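Local coordinates for protein saframycin Mx1 synthetase B (Legionella pneumophila subsp. pneumophila, PDB 3KXW) that belongs to the ANL superfamily of AMP-binding enzymes, with a large AMP-binding domain and a smaller C-terminal domain, at residues 70-75 with 120-125; 94-99 with 214-219; 345-350 with 372-377. All coordinates share one frame; numbering follows the deposited sequence.

Interaction 1: residues 70-75 with 120-125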
loop_
_atom_site.group_PDB
_atom_site.type_symbol
_atom_site.label_atom_id
_atom_site.label_comp_id
_atom_site.label_asym_id
_atom_site.label_seq_id
_atom_site.Cartn_x
_atom_site.Cartn_y
_atom_site.Cartn_z
ATOM N N LEU A 70 -17.028 4.043 1.875
ATOM C CA LEU A 70 -16.470 5.365 1.619
ATOM C C LEU A 70 -15.845 5.378 0.250
ATOM O O LEU A 70 -14.786 4.807 0.050
ATOM C CB LEU A 70 -15.411 5.720 2.653
ATOM C CG LEU A 70 -15.891 5.666 4.097
ATOM C CD1 LEU A 70 -14.749 6.036 5.056
ATOM C CD2 LEU A 70 -17.064 6.620 4.307
ATOM N N LEU A 71 -16.532 6.010 -0.699
ATOM C CA LEU A 71 -16.061 6.015 -2.078
ATOM C C LEU A 71 -15.449 7.373 -2.344
ATOM O O LEU A 71 -16.179 8.354 -2.578
ATOM C CB LEU A 71 -17.228 5.703 -3.020
ATOM C CG LEU A 71 -17.000 5.342 -4.477
ATOM C CD1 LEU A 71 -18.323 4.914 -5.119
ATOM C CD2 LEU A 71 -16.400 6.529 -5.234
ATOM N N PHE A 72 -14.116 7.452 -2.281
ATOM C CA PHE A 72 -13.404 8.724 -2.415
ATOM C C PHE A 72 -12.064 8.546 -3.088
ATOM O O PHE A 72 -11.350 7.562 -2.824
ATOM C CB PHE A 72 -13.124 9.350 -1.033
ATOM C CG PHE A 72 -14.338 9.884 -0.355
ATOM C CD1 PHE A 72 -14.781 11.177 -0.618
ATOM C CD2 PHE A 72 -15.039 9.088 0.561
ATOM C CE1 PHE A 72 -15.935 11.673 0.004
ATOM C CE2 PHE A 72 -16.175 9.577 1.206
ATOM C CZ PHE A 72 -16.629 10.875 0.919
ATOM N N ALA A 73 -11.703 9.514 -3.923
ATOM C CA ALA A 73 -10.314 9.687 -4.318
ATOM C C ALA A 73 -9.539 10.215 -3.099
ATOM O O ALA A 73 -10.143 10.703 -2.133
ATOM C CB ALA A 73 -10.212 10.668 -5.500
ATOM N N PRO A 74 -8.208 10.124 -3.138
ATOM C CA PRO A 74 -7.414 10.702 -2.055
ATOM C C PRO A 74 -7.759 12.179 -1.833
ATOM O O PRO A 74 -8.048 12.891 -2.780
ATOM C CB PRO A 74 -5.976 10.582 -2.578
ATOM C CG PRO A 74 -6.009 9.449 -3.565
ATOM C CD PRO A 74 -7.364 9.584 -4.223
ATOM N N GLY A 75 -7.709 12.635 -0.588
ATOM C CA GLY A 75 -8.034 14.006 -0.279
ATOM C C GLY A 75 -8.522 14.182 1.141
ATOM O O GLY A 75 -8.606 13.226 1.923
ATOM N N LEU A 120 -20.863 7.083 1.365
ATOM C CA LEU A 120 -20.501 8.489 1.242
ATOM C C LEU A 120 -19.572 8.696 0.059
ATOM O O LEU A 120 -18.688 7.889 -0.208
ATOM C CB LEU A 120 -19.824 8.999 2.524
ATOM C CG LEU A 120 -20.669 8.753 3.779
ATOM C CD1 LEU A 120 -19.951 9.250 5.016
ATOM C CD2 LEU A 120 -22.065 9.413 3.697
HETATM N N MSE A 121 -19.778 9.777 -0.671
HETATM C CA MSE A 121 -18.869 10.109 -1.768
HETATM C C MSE A 121 -19.042 11.586 -2.056
HETATM O O MSE A 121 -19.969 12.181 -1.546
HETATM C CB MSE A 121 -19.227 9.277 -3.007
HETATM C CG MSE A 121 -20.599 9.614 -3.605
HETATM SE SE MSE A 121 -21.037 8.400 -5.095
HETATM C CE MSE A 121 -21.402 6.739 -4.094
ATOM N N ILE A 122 -18.193 12.181 -2.895
ATOM C CA ILE A 122 -18.403 13.598 -3.218
ATOM C C ILE A 122 -19.529 13.801 -4.246
ATOM O O ILE A 122 -19.858 12.889 -4.996
ATOM C CB ILE A 122 -17.128 14.318 -3.687
ATOM C CG1 ILE A 122 -16.692 13.812 -5.065
ATOM C CG2 ILE A 122 -16.025 14.208 -2.636
ATOM C CD1 ILE A 122 -15.571 14.622 -5.672
ATOM N N ALA A 123 -20.114 15.001 -4.265
ATOM C CA ALA A 123 -21.255 15.292 -5.136
ATOM C C ALA A 123 -21.006 14.939 -6.601
ATOM O O ALA A 123 -21.861 14.346 -7.254
ATOM C CB ALA A 123 -21.693 16.758 -4.992
ATOM N N ASP A 124 -19.835 15.295 -7.108
ATOM C CA ASP A 124 -19.449 14.933 -8.470
ATOM C C ASP A 124 -19.606 13.444 -8.710
ATOM O O ASP A 124 -19.956 13.017 -9.814
ATOM C CB ASP A 124 -18.000 15.346 -8.761
ATOM C CG ASP A 124 -17.863 16.841 -9.051
ATOM O OD1 ASP A 124 -18.909 17.531 -9.153
ATOM O OD2 ASP A 124 -16.716 17.324 -9.187
ATOM N N HIS A 125 -19.334 12.645 -7.682
ATOM C CA HIS A 125 -19.319 11.198 -7.868
ATOM C C HIS A 125 -20.708 10.579 -7.792
ATOM O O HIS A 125 -20.947 9.530 -8.388
ATOM C CB HIS A 125 -18.343 10.518 -6.905
ATOM C CG HIS A 125 -16.922 10.519 -7.381
ATOM N ND1 HIS A 125 -15.884 10.065 -6.599
ATOM C CD2 HIS A 125 -16.364 10.919 -8.549
ATOM C CE1 HIS A 125 -14.749 10.174 -7.266
ATOM N NE2 HIS A 125 -15.012 10.694 -8.451
HETATM O O HOH W 1 -15.971 10.656 -3.917
#
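L70 and L120 pair as neighbours on two parallel strands, 67-71 and 118-121, and the buried contact lies at the C-terminal ends of these two inner strands of a mixed sheet, where both segments leave it. L71 N donates to L120 O (2.9 Å, 161° at the hydrogen). Beyond this bond the two segments part, and water 1 bridges them. It donates to L71 O at 2.7 Å and accepts from I122 N. A third hydrogen bond joins it to H125 ND1, also at 2.7 Å.

Side chains pack on either side of the sheet. L70 and L120 lie alongside each other, pointing the same way, with L70 CD2 4.0 Å from L120 CD1. On the other face, L71 CD1 meets the selenomethionine methyl CE of M121 at 3.7 Å; the bend at chi3 (72°) sets that methyl beside the leucine. F72 swings back toward strand 118-121: M121 CA sits over one face of its ring, 4.0 Å from the centroid, a CH-pi contact, while I122 CG2 touches the ring edge 3.7 Å from CE1. Helix 76-87 also packs on L70 and F72.

Past the last direct bond, then, the water satisfies L71 O and I122 N, backbone groups whose segments have separated, and links both to H125 in the first turn of helix 123-129, while the side chains around it hold by apolar contact.

Interaction 2: residues 94-99 with 214-219. With 1ZZ (5'-O-[(S)-(dodecanoyloxy)(hydroxy)phosphoryl]adenosine), chain B.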
loop_
_atom_site.group_PDB
_atom_site.type_symbol
_atom_site.label_atom_id
_atom_site.label_comp_id
_atom_site.label_asym_id
_atom_site.label_seq_id
_atom_site.Cartn_x
_atom_site.Cartn_y
_atom_site.Cartn_z
ATOM N N PRO A 94 -13.410 1.841 3.210
ATOM C CA PRO A 94 -12.848 2.639 2.117
ATOM C C PRO A 94 -12.661 1.862 0.819
ATOM O O PRO A 94 -12.152 0.740 0.860
ATOM C CB PRO A 94 -11.458 3.033 2.642
ATOM C CG PRO A 94 -11.504 2.861 4.097
ATOM C CD PRO A 94 -12.464 1.692 4.323
ATOM N N ILE A 95 -13.041 2.452 -0.311
ATOM C CA ILE A 95 -12.775 1.832 -1.607
ATOM C C ILE A 95 -12.313 2.871 -2.634
ATOM O O ILE A 95 -12.719 4.029 -2.573
ATOM C CB ILE A 95 -14.022 1.094 -2.179
ATOM C CG1 ILE A 95 -15.132 2.089 -2.528
ATOM C CG2 ILE A 95 -14.524 0.047 -1.215
ATOM C CD1 ILE A 95 -16.339 1.460 -3.295
ATOM N N TYR A 96 -11.459 2.442 -3.561
ATOM C CA TYR A 96 -11.085 3.232 -4.736
ATOM C C TYR A 96 -12.326 3.532 -5.556
ATOM O O TYR A 96 -13.158 2.655 -5.749
ATOM C CB TYR A 96 -10.145 2.421 -5.643
ATOM C CG TYR A 96 -8.781 2.098 -5.078
ATOM C CD1 TYR A 96 -7.690 2.955 -5.297
ATOM C CD2 TYR A 96 -8.556 0.914 -4.366
ATOM C CE1 TYR A 96 -6.417 2.658 -4.789
ATOM C CE2 TYR A 96 -7.284 0.615 -3.852
ATOM C CZ TYR A 96 -6.225 1.493 -4.072
ATOM O OH TYR A 96 -4.980 1.199 -3.555
ATOM N N PRO A 97 -12.458 4.763 -6.058
ATOM C CA PRO A 97 -13.570 5.029 -6.975
ATOM C C PRO A 97 -13.525 4.038 -8.149
ATOM O O PRO A 97 -12.439 3.793 -8.689
ATOM C CB PRO A 97 -13.301 6.473 -7.424
ATOM C CG PRO A 97 -12.640 7.082 -6.239
ATOM C CD PRO A 97 -11.746 5.996 -5.676
ATOM N N PRO A 98 -14.679 3.443 -8.503
ATOM C CA PRO A 98 -14.757 2.349 -9.488
ATOM C C PRO A 98 -14.721 2.891 -10.915
ATOM O O PRO A 98 -15.696 2.764 -11.664
ATOM C CB PRO A 98 -16.107 1.693 -9.179
ATOM C CG PRO A 98 -16.948 2.797 -8.585
ATOM C CD PRO A 98 -15.991 3.775 -7.915
ATOM N N ALA A 99 -13.592 3.491 -11.273
ATOM C CA ALA A 99 -13.478 4.249 -12.518
ATOM C C ALA A 99 -13.405 3.365 -13.758
ATOM O O ALA A 99 -13.717 3.805 -14.862
ATOM C CB ALA A 99 -12.282 5.184 -12.461
ATOM N N TRP A 214 2.419 10.380 -0.632
ATOM C CA TRP A 214 1.566 10.285 -1.831
ATOM C C TRP A 214 0.846 8.940 -1.877
ATOM O O TRP A 214 0.155 8.648 -2.854
ATOM C CB TRP A 214 2.376 10.452 -3.135
ATOM C CG TRP A 214 3.549 9.485 -3.230
ATOM C CD1 TRP A 214 4.837 9.747 -2.888
ATOM C CD2 TRP A 214 3.523 8.123 -3.690
ATOM N NE1 TRP A 214 5.624 8.631 -3.092
ATOM C CE2 TRP A 214 4.838 7.622 -3.585
ATOM C CE3 TRP A 214 2.521 7.281 -4.180
ATOM C CZ2 TRP A 214 5.177 6.319 -3.934
ATOM C CZ3 TRP A 214 2.862 5.978 -4.546
ATOM C CH2 TRP A 214 4.178 5.507 -4.415
ATOM N N LEU A 215 1.014 8.128 -0.837
ATOM C CA LEU A 215 0.551 6.726 -0.860
ATOM C C LEU A 215 -0.957 6.569 -0.910
ATOM O O LEU A 215 -1.690 7.368 -0.349
ATOM C CB LEU A 215 1.110 5.943 0.331
ATOM C CG LEU A 215 2.630 5.857 0.486
ATOM C CD1 LEU A 215 2.988 5.076 1.760
ATOM C CD2 LEU A 215 3.317 5.247 -0.767
ATOM N N PRO A 216 -1.431 5.528 -1.608
ATOM C CA PRO A 216 -2.877 5.293 -1.679
ATOM C C PRO A 216 -3.480 5.253 -0.262
ATOM O O PRO A 216 -3.027 4.442 0.539
ATOM C CB PRO A 216 -2.988 3.890 -2.302
ATOM C CG PRO A 216 -1.686 3.643 -2.991
ATOM C CD PRO A 216 -0.637 4.567 -2.393
ATOM N N PRO A 217 -4.479 6.094 0.032
ATOM C CA PRO A 217 -5.124 6.028 1.350
ATOM C C PRO A 217 -6.035 4.791 1.457
ATOM O O PRO A 217 -6.600 4.568 2.518
ATOM C CB PRO A 217 -5.981 7.310 1.414
ATOM C CG PRO A 217 -5.996 7.895 0.061
ATOM C CD PRO A 217 -5.079 7.106 -0.852
ATOM N N HIS A 218 -6.176 4.019 0.379
ATOM C CA HIS A 218 -7.015 2.809 0.398
ATOM C C HIS A 218 -6.207 1.507 0.625
ATOM O O HIS A 218 -6.727 0.386 0.499
ATOM C CB HIS A 218 -7.803 2.686 -0.900
ATOM C CG HIS A 218 -8.419 3.975 -1.376
ATOM N ND1 HIS A 218 -9.715 4.339 -1.074
ATOM C CD2 HIS A 218 -7.925 4.965 -2.157
ATOM C CE1 HIS A 218 -9.996 5.493 -1.656
ATOM N NE2 HIS A 218 -8.926 5.898 -2.315
ATOM N N HIS A 219 -4.922 1.674 0.913
ATOM C CA HIS A 219 -4.039 0.572 1.300
ATOM C C HIS A 219 -3.589 0.892 2.745
ATOM O O HIS A 219 -3.488 2.054 3.119
ATOM C CB HIS A 219 -2.855 0.530 0.332
ATOM C CG HIS A 219 -1.800 -0.471 0.688
ATOM N ND1 HIS A 219 -0.685 -0.144 1.434
ATOM C CD2 HIS A 219 -1.686 -1.788 0.394
ATOM C CE1 HIS A 219 0.074 -1.217 1.578
ATOM N NE2 HIS A 219 -0.513 -2.229 0.959
HETATM P P 1ZZ B . -0.704 -5.626 2.747
HETATM C C1 1ZZ B . 4.670 6.395 9.123
HETATM N N1 1ZZ B . 5.463 -7.377 2.279
HETATM O O1 1ZZ B . 2.140 -4.036 2.720
HETATM C C2 1ZZ B . 4.819 5.227 8.139
HETATM N N2 1ZZ B . 6.460 -5.858 3.580
HETATM O O2 1ZZ B . 0.007 -4.405 3.625
HETATM C C3 1ZZ B . 4.913 3.876 8.858
HETATM N N3 1ZZ B . 7.627 -8.596 1.438
HETATM O O3 1ZZ B . -1.651 -6.322 3.593
HETATM C C4 1ZZ B . 4.621 2.720 7.890
HETATM N N4 1ZZ B . 9.616 -7.581 2.345
HETATM O O4 1ZZ B . -1.449 -4.958 1.481
HETATM C C5 1ZZ B . 5.124 1.363 8.409
HETATM N N5 1ZZ B . 9.640 -5.816 3.875
HETATM O O5 1ZZ B . 0.439 -6.680 2.143
HETATM C C6 1ZZ B . 4.894 0.314 7.312
HETATM O O6 1ZZ B . 3.104 -7.438 1.511
HETATM C C7 1ZZ B . 5.422 -1.138 7.425
HETATM O O7 1ZZ B . 3.914 -10.231 1.617
HETATM C C8 1ZZ B . 5.276 -2.093 6.224
HETATM O O8 1ZZ B . 2.324 -10.116 3.513
HETATM C C9 1ZZ B . 3.863 -2.698 6.232
HETATM C C10 1ZZ B . 3.321 -3.069 4.831
HETATM C C11 1ZZ B . 1.807 -3.397 4.968
HETATM C C12 1ZZ B . 1.415 -4.387 3.855
HETATM C C13 1ZZ B . 1.384 -7.294 2.992
HETATM C C14 1ZZ B . 2.247 -8.097 2.240
HETATM C C15 1ZZ B . 3.089 -9.092 3.119
HETATM C C16 1ZZ B . 4.117 -9.425 2.359
HETATM C C17 1ZZ B . 4.421 -8.142 1.756
HETATM C C18 1ZZ B . 5.309 -6.252 3.186
HETATM C C19 1ZZ B . 7.470 -6.715 2.890
HETATM C C20 1ZZ B . 6.871 -7.623 2.178
HETATM C C21 1ZZ B . 8.937 -8.561 1.475
HETATM C C22 1ZZ B . 8.982 -6.745 2.992
#
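H219 NE2 donates to O4 of 5'-O-[(S)-(dodecanoyloxy)(hydroxy)phosphoryl]adenosine at 2.9 Å, a weak hydrogen bond bent to 121° at the hydrogen. O4 belongs to the ligand's phosphoryl group, and O1 of the same ligand lies in the plane of the imidazole, at its edge. The residue is the N-cap of helix 220-233, so the phosphoryl group is met from the beginning of that helix.

One residue earlier, H218 carries the contact with 94-99. Its CB stands over one face of the Y96 ring, 3.8 Å from the centroid and offset toward the rim, with CE2 the nearest ring atom at 3.6 Å. In return, Y96 CA sits over the centre of the H218 imidazole, 4.0 Å from its centroid, in a second CH-pi contact. The two rings themselves are inclined by 32°, with centroids 4.5 Å apart. With CG of Y96 anti to the carbonyl carbon (chi1 -66°), the ring starts out beside its own backbone N, which itself lies over the H218 ring. Farther out, the phenol OH comes within 3.6 Å of P216 CB. Y96 and H218 therefore interlock, each placing a carbon over the other's ring, while P216 and H219 bound the type I turn that carries H218.

The turn lies between strand 210-213 and helix 220-233, facing the end of edge strand 91-95. Helix 76-87 touches P94, P217 and H218 through F82 and L78, and helix 101-114 packs L103 against Y96.

Interaction 3: residues 345-350 with 372-377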
loop_
_atom_site.group_PDB
_atom_site.type_symbol
_atom_site.label_atom_id
_atom_site.label_comp_id
_atom_site.label_asym_id
_atom_site.label_seq_id
_atom_site.Cartn_x
_atom_site.Cartn_y
_atom_site.Cartn_z
ATOM N N TYR A 345 20.753 0.015 7.658
ATOM C CA TYR A 345 20.095 -1.284 7.621
ATOM C C TYR A 345 21.095 -2.402 7.288
ATOM O O TYR A 345 22.097 -2.176 6.601
ATOM C CB TYR A 345 18.919 -1.287 6.631
ATOM C CG TYR A 345 19.329 -1.049 5.192
ATOM C CD1 TYR A 345 19.815 -2.082 4.413
ATOM C CD2 TYR A 345 19.214 0.213 4.616
ATOM C CE1 TYR A 345 20.201 -1.859 3.089
ATOM C CE2 TYR A 345 19.578 0.438 3.299
ATOM C CZ TYR A 345 20.076 -0.591 2.548
ATOM O OH TYR A 345 20.455 -0.360 1.244
ATOM N N LYS A 346 20.815 -3.603 7.772
ATOM C CA LYS A 346 21.697 -4.737 7.535
ATOM C C LYS A 346 21.335 -5.533 6.290
ATOM O O LYS A 346 20.182 -5.544 5.861
ATOM C CB LYS A 346 21.709 -5.651 8.765
ATOM C CG LYS A 346 22.157 -4.916 10.047
ATOM C CD LYS A 346 22.190 -5.870 11.225
ATOM C CE LYS A 346 22.626 -5.177 12.509
ATOM N NZ LYS A 346 21.584 -4.203 12.981
ATOM N N THR A 347 22.332 -6.191 5.708
ATOM C CA THR A 347 22.108 -7.107 4.602
ATOM C C THR A 347 22.817 -8.433 4.869
ATOM O O THR A 347 23.735 -8.506 5.690
ATOM C CB THR A 347 22.548 -6.525 3.220
ATOM O OG1 THR A 347 23.976 -6.409 3.154
ATOM C CG2 THR A 347 21.908 -5.154 2.971
ATOM N N LEU A 348 22.364 -9.486 4.201
ATOM C CA LEU A 348 23.076 -10.768 4.222
ATOM C C LEU A 348 23.318 -11.257 2.811
ATOM O O LEU A 348 22.542 -10.973 1.903
ATOM C CB LEU A 348 22.276 -11.815 4.979
ATOM C CG LEU A 348 22.208 -11.637 6.490
ATOM C CD1 LEU A 348 21.153 -12.603 7.039
ATOM C CD2 LEU A 348 23.590 -11.868 7.098
ATOM N N THR A 349 24.406 -11.993 2.621
ATOM C CA THR A 349 24.725 -12.516 1.310
ATOM C C THR A 349 24.497 -14.006 1.310
ATOM O O THR A 349 25.136 -14.738 2.067
ATOM C CB THR A 349 26.181 -12.229 0.927
ATOM O OG1 THR A 349 26.429 -10.818 1.014
ATOM C CG2 THR A 349 26.458 -12.716 -0.484
ATOM N N LEU A 350 23.559 -14.457 0.489
ATOM C CA LEU A 350 23.276 -15.873 0.404
ATOM C C LEU A 350 23.957 -16.469 -0.821
ATOM O O LEU A 350 24.145 -15.792 -1.844
ATOM C CB LEU A 350 21.773 -16.153 0.322
ATOM C CG LEU A 350 20.778 -15.477 1.269
ATOM C CD1 LEU A 350 19.605 -16.402 1.555
ATOM C CD2 LEU A 350 21.418 -14.982 2.555
ATOM N N LYS A 372 22.070 -10.626 -2.283
ATOM C CA LYS A 372 21.919 -9.976 -0.995
ATOM C C LYS A 372 20.446 -9.892 -0.616
ATOM O O LYS A 372 19.600 -9.593 -1.460
ATOM C CB LYS A 372 22.513 -8.572 -1.026
ATOM C CG LYS A 372 24.036 -8.493 -1.184
ATOM C CD LYS A 372 24.569 -7.258 -0.479
ATOM C CE LYS A 372 25.795 -6.696 -1.173
ATOM N NZ LYS A 372 26.217 -5.405 -0.530
ATOM N N LEU A 373 20.148 -10.159 0.653
ATOM C CA LEU A 373 18.825 -9.923 1.192
ATOM C C LEU A 373 18.940 -8.776 2.176
ATOM O O LEU A 373 19.954 -8.655 2.875
ATOM C CB LEU A 373 18.281 -11.156 1.905
ATOM C CG LEU A 373 17.977 -12.394 1.064
ATOM C CD1 LEU A 373 17.400 -13.483 1.951
ATOM C CD2 LEU A 373 17.030 -12.069 -0.093
ATOM N N VAL A 374 17.905 -7.941 2.223
ATOM C CA VAL A 374 17.881 -6.795 3.109
ATOM C C VAL A 374 17.106 -7.162 4.354
ATOM O O VAL A 374 16.059 -7.802 4.269
ATOM C CB VAL A 374 17.187 -5.589 2.459
ATOM C CG1 VAL A 374 17.083 -4.442 3.449
ATOM C CG2 VAL A 374 17.948 -5.144 1.190
ATOM N N SER A 375 17.612 -6.754 5.509
ATOM C CA SER A 375 16.868 -6.935 6.746
ATOM C C SER A 375 15.609 -6.060 6.783
ATOM O O SER A 375 15.685 -4.882 6.478
ATOM C CB SER A 375 17.726 -6.558 7.942
ATOM O OG SER A 375 16.960 -6.607 9.128
ATOM N N SER A 376 14.480 -6.639 7.185
ATOM C CA SER A 376 13.289 -5.840 7.470
ATOM C C SER A 376 13.237 -5.369 8.934
ATOM O O SER A 376 12.230 -4.806 9.368
ATOM C CB SER A 376 11.990 -6.585 7.090
ATOM O OG SER A 376 11.862 -6.692 5.679
ATOM N N GLY A 377 14.307 -5.582 9.691
ATOM C CA GLY A 377 14.389 -4.983 11.018
ATOM C C GLY A 377 14.060 -5.925 12.171
ATOM O O GLY A 377 13.922 -7.129 11.990
HETATM O O HOH W 2 25.330 -4.215 2.200
#
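L348 and L373 form an antiparallel hydrogen-bonded pair: L373 N donates to L348 O at 2.8 Å and L348 N to L373 O at 2.9 Å. S375 N extends the pairing to K346 O (2.9 Å), nearly straight at the hydrogen (171°). Two CA-H...O contacts supplement these bonds, from T347 to L373 O and from K372 to L348 O.

On the face of L348 and L373, L350 turns its CD1 to within 3.7 Å of L373 CD1, the two side chains crossing at about a right angle. The other face carries T347, T349, K372 and V374. K372 crosses T349 and T347 obliquely, its CG by the hydroxyl of the first and its CD 3.8 Å from OG1 of the second, and water 2 joins the T347 hydroxyl to K372 NZ. Y345 CD1 packs on V374 CG1 at 3.7 Å; CG of Y345 stands between the backbone N and the carbonyl carbon (chi1 63°), and from there the ring meets the valine methyl with its CD1 and CE1 side.

Farther out, E303 holds the Y345 hydroxyl, while E450 serves two residues, in a salt bridge to K346 NZ and a hydrogen bond to S375 OG. That serine hydroxyl also accepts from G377 N (2.9 Å), closing an ST turn. Between them S376 OG makes a weak hydrogen bond to the adenine of the ligand. The whole is a two-stranded antiparallel beta ribbon whose outgoing end enters the ligand pocket at the adenine.

Interactions 1 and 2 form one continuous region, their centres 10 Å apart. Strands 67-71 and 91-95 are neighbours in the same sheet, L70 O lying 3.0 Å from I95 N in a probable hydrogen bond, and P97 packs on F72 and A73. Along the sequence their segments alternate. Interaction 3 stands apart: its centre is 31 Å from that of interaction 2 and 41 Å from that of interaction 1, on the opposite side of the chain's centre from the latter. The ligand spans part of that gap, with H219 of interaction 2 at its phosphoryl group and S376 of interaction 3 at its adenine. Of the adjoining pair, interaction 2 is the one that holds a pocket residue.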